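Local structure of putative XRE-family transcriptional regulator (Rhodococcus sp., 2OFY) at residues G14-E19 / A76-G81; T43-K46 / G50-A53. The protein probably binds DNA as a helix-turn-helix transcriptional regulator of the XRE family. All coordinates share one frame; numbering follows the deposited sequence.

Contact 1: G14-E19 / A76-G81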
# COMPACT_ATOMS: atom_id res chain seq x y z
N GLY A 14 3.93 -9.73 4.66
CA GLY A 14 2.76 -10.17 3.87
C GLY A 14 1.88 -11.05 4.73
O GLY A 14 0.66 -10.93 4.74
N GLN A 15 2.50 -12.02 5.42
CA GLN A 15 1.74 -12.94 6.31
C GLN A 15 1.05 -12.20 7.45
O GLN A 15 -0.13 -12.45 7.73
CB GLN A 15 2.70 -14.00 6.84
CG GLN A 15 2.96 -14.95 5.64
CD GLN A 15 4.05 -15.96 5.91
OE1 GLN A 15 4.84 -15.81 6.88
NE2 GLN A 15 4.10 -17.02 5.06
N ARG A 16 1.77 -11.29 8.13
CA ARG A 16 1.12 -10.49 9.18
C ARG A 16 -0.07 -9.70 8.67
O ARG A 16 -1.10 -9.61 9.33
CB ARG A 16 2.13 -9.47 9.75
CG ARG A 16 3.21 -10.14 10.48
CD ARG A 16 4.01 -9.01 11.07
NE ARG A 16 5.33 -9.40 11.32
CZ ARG A 16 6.31 -8.52 11.53
NH1 ARG A 16 6.06 -7.20 11.48
NH2 ARG A 16 7.52 -8.97 11.78
N LEU A 17 0.11 -9.08 7.50
CA LEU A 17 -0.94 -8.26 6.90
C LEU A 17 -2.16 -9.15 6.67
O LEU A 17 -3.29 -8.77 7.00
CB LEU A 17 -0.44 -7.65 5.58
CG LEU A 17 -1.52 -6.89 4.80
CD1 LEU A 17 -2.09 -5.65 5.55
CD2 LEU A 17 -0.90 -6.50 3.45
N GLY A 18 -1.94 -10.35 6.12
CA GLY A 18 -3.03 -11.31 5.81
C GLY A 18 -3.78 -11.71 7.07
O GLY A 18 -5.01 -11.66 7.14
N GLU A 19 -3.03 -12.03 8.13
CA GLU A 19 -3.63 -12.40 9.41
C GLU A 19 -4.47 -11.27 9.97
O GLU A 19 -5.58 -11.52 10.48
CB GLU A 19 -2.56 -12.78 10.43
CG GLU A 19 -3.19 -13.34 11.74
CD GLU A 19 -2.24 -13.50 12.93
OE1 GLU A 19 -1.00 -13.44 12.73
OE2 GLU A 19 -2.73 -13.70 14.08
N ALA A 76 1.13 -0.11 11.32
CA ALA A 76 1.81 -0.11 12.62
C ALA A 76 2.44 -1.42 13.07
O ALA A 76 3.41 -1.41 13.85
CB ALA A 76 0.86 0.40 13.70
N VAL A 77 1.90 -2.58 12.63
CA VAL A 77 2.52 -3.87 13.02
C VAL A 77 3.84 -4.23 12.40
O VAL A 77 4.42 -5.25 12.76
CB VAL A 77 1.58 -5.10 12.82
CG1 VAL A 77 0.28 -4.91 13.60
CG2 VAL A 77 1.35 -5.39 11.33
N VAL A 78 4.29 -3.43 11.41
CA VAL A 78 5.55 -3.71 10.71
C VAL A 78 6.60 -2.60 10.81
O VAL A 78 6.28 -1.43 11.09
CB VAL A 78 5.33 -3.96 9.23
CG1 VAL A 78 4.61 -5.25 9.01
CG2 VAL A 78 4.56 -2.75 8.60
N THR A 79 7.82 -3.03 10.49
CA THR A 79 8.99 -2.16 10.38
C THR A 79 9.49 -2.06 8.95
O THR A 79 9.48 -3.04 8.18
CB THR A 79 10.14 -2.67 11.21
OG1 THR A 79 10.56 -3.96 10.71
CG2 THR A 79 9.71 -2.81 12.64
N PHE A 80 9.94 -0.86 8.61
CA PHE A 80 10.52 -0.57 7.32
C PHE A 80 11.84 0.06 7.62
O PHE A 80 11.96 0.78 8.62
CB PHE A 80 9.67 0.45 6.55
CG PHE A 80 8.20 0.10 6.50
CD1 PHE A 80 7.76 -1.04 5.83
CD2 PHE A 80 7.27 0.89 7.13
CE1 PHE A 80 6.44 -1.34 5.76
CE2 PHE A 80 5.98 0.61 7.07
CZ PHE A 80 5.53 -0.53 6.43
N GLY A 81 12.81 -0.23 6.76
CA GLY A 81 14.09 0.45 6.72
C GLY A 81 15.08 -0.19 7.66
O GLY A 81 14.83 -1.30 8.17

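Contact 2: T43-K46 / G50-A53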
# COMPACT_ATOMS: atom_id res chain seq x y z
N THR A 43 -8.28 -13.71 -4.86
CA THR A 43 -7.34 -12.68 -4.43
C THR A 43 -7.38 -12.46 -2.91
O THR A 43 -6.32 -12.43 -2.25
CB THR A 43 -7.50 -11.39 -5.31
OG1 THR A 43 -7.13 -11.70 -6.66
CG2 THR A 43 -6.70 -10.22 -4.72
N LEU A 44 -8.59 -12.37 -2.34
CA LEU A 44 -8.74 -12.10 -0.89
C LEU A 44 -8.13 -13.28 -0.11
O LEU A 44 -7.38 -13.06 0.84
CB LEU A 44 -10.20 -11.95 -0.54
CG LEU A 44 -10.41 -11.60 0.93
CD1 LEU A 44 -9.59 -10.39 1.35
CD2 LEU A 44 -11.92 -11.42 1.18
N ARG A 45 -8.41 -14.50 -0.56
CA ARG A 45 -7.83 -15.69 0.06
C ARG A 45 -6.31 -15.64 0.09
O ARG A 45 -5.68 -15.94 1.10
CB ARG A 45 -8.28 -16.96 -0.68
CG ARG A 45 -7.80 -18.25 -0.00
CD ARG A 45 -8.21 -19.50 -0.77
NE ARG A 45 -9.58 -19.44 -1.28
CZ ARG A 45 -10.69 -19.67 -0.58
NH1 ARG A 45 -10.63 -20.00 0.71
NH2 ARG A 45 -11.87 -19.59 -1.18
N LYS A 46 -5.72 -15.34 -1.07
CA LYS A 46 -4.29 -15.26 -1.17
C LYS A 46 -3.78 -14.14 -0.31
O LYS A 46 -2.75 -14.30 0.35
CB LYS A 46 -3.91 -15.03 -2.62
CG LYS A 46 -4.05 -16.34 -3.43
CD LYS A 46 -3.73 -16.06 -4.92
CE LYS A 46 -3.90 -17.36 -5.70
NZ LYS A 46 -3.98 -17.17 -7.18
N GLY A 50 -1.27 -14.86 2.93
CA GLY A 50 0.08 -14.38 2.58
C GLY A 50 0.68 -14.98 1.32
O GLY A 50 1.92 -15.14 1.22
N ARG A 51 -0.19 -15.30 0.36
CA ARG A 51 0.20 -15.96 -0.89
C ARG A 51 0.41 -14.96 -2.04
O ARG A 51 0.74 -15.35 -3.18
CB ARG A 51 -0.80 -17.06 -1.30
CG ARG A 51 -0.86 -18.27 -0.36
CD ARG A 51 -1.81 -19.35 -0.86
NE ARG A 51 -3.26 -19.06 -0.83
CZ ARG A 51 -4.11 -19.47 -1.79
NH1 ARG A 51 -3.67 -20.14 -2.85
NH2 ARG A 51 -5.40 -19.21 -1.71
N ILE A 52 0.19 -13.66 -1.79
CA ILE A 52 0.50 -12.65 -2.83
C ILE A 52 1.89 -12.08 -2.54
O ILE A 52 2.12 -11.54 -1.44
CB ILE A 52 -0.49 -11.45 -2.79
CG1 ILE A 52 -1.98 -11.85 -2.97
CG2 ILE A 52 -0.05 -10.33 -3.80
CD1 ILE A 52 -2.35 -12.33 -4.34
N ALA A 53 2.81 -12.15 -3.52
CA ALA A 53 4.20 -11.73 -3.33
C ALA A 53 4.31 -10.25 -2.94
O ALA A 53 4.94 -9.90 -1.93
CB ALA A 53 5.03 -11.99 -4.62

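Contact 1: G14-E19 / A76-G81
With CG of R16 anti to its own carbonyl carbon (chi1 -67°) and the chain extended from CG to NE (chi2 -175°), the guanidinium leaves helix 8-25 and arrives beside V77 and V78. In this all-helical XRE-type fold the contact joins the first helix to the tail that follows the last one, helix 71-75. R16 NH1 does the touching, 2.9 Å from V77 O, an oxygen set obliquely to the guanidinium. Nearer the helix the aliphatic part takes over: R16 CB lies 4.4 Å from V77 CG2, a loose approach in keeping with the 7.8 Å between the CA atoms of R16 and V77. An alanine here would remove the whole arm beyond CB and is likely to leave V77 O without its cationic neighbour and the methyl flank of V78 uncovered on that side. The NH2 end turns to E12 in a long, weak ion pair, while the neighbouring R13 hydrogen-bonds T79 O. V78 O is bound by R65 of the second subunit, whose F58 packs on V78 and L17, placing this tail at the dimer interface. V78 CG1 sits anti to its own carbonyl carbon, 3.5 Å from R16 NH1.

Contact 2: T43-K46 / G50-A53
Three basic side chains, R45, K46 and R51, gather at this contact, and in the R51 conformer described here the methylene chain of K46 stacks against a guanidinium. R51 crosses K46 at about a right angle, its chain bent at chi3 (-70°), which helps to turn the guanidinium back over K46, with K46 CG over the centre of one face, 3.5 Å from R51 CZ. R45 runs alongside R51 in the same direction; their very close approach is doubtful, as both were modelled in two conformers. In these copies E42 probably eases the crowding of charge, through a salt bridge to R45 NE and a long, weak ion pair with R51 NH2, and T49 OG1 accepts a bond from R51 NE. Beneath them helix 41-48, by family analogy the probable recognition helix of the helix-turn-helix, ends in a Schellman motif: G50, with its positive phi of 69°, is the C' residue and turns the chain so that R51 N donates to K46 O at 2.7 Å. That bond is fairly straight, 162° at the hydrogen. I52 then brings its long branch back to the helix, crossing the K46 chain with CD1 3.6 Å from K46 CB, while I52 CG1 reaches T43 O more loosely at 4.4 Å.

How the contacts relate
The two contacts lie with their centres about 14 Å apart and meet where Q15 CG packs against G50 CA at 4.2 Å. Helix 8-25 supplies one side of contact 1 and also touches contact 2: R16 faces the C-terminal tail in contact 1, whereas its neighbour Q15 reaches the turn that ends helix 41-48 in contact 2. Along the chain contact 2 is nested inside the loop that contact 1 closes. Their surroundings differ, since contact 1 adjoins the second subunit, while no other chain of the assembly touches contact 2. Contact 2 lies at the C-terminal end of the presumed recognition helix, whereas contact 1 lies on the dimer side.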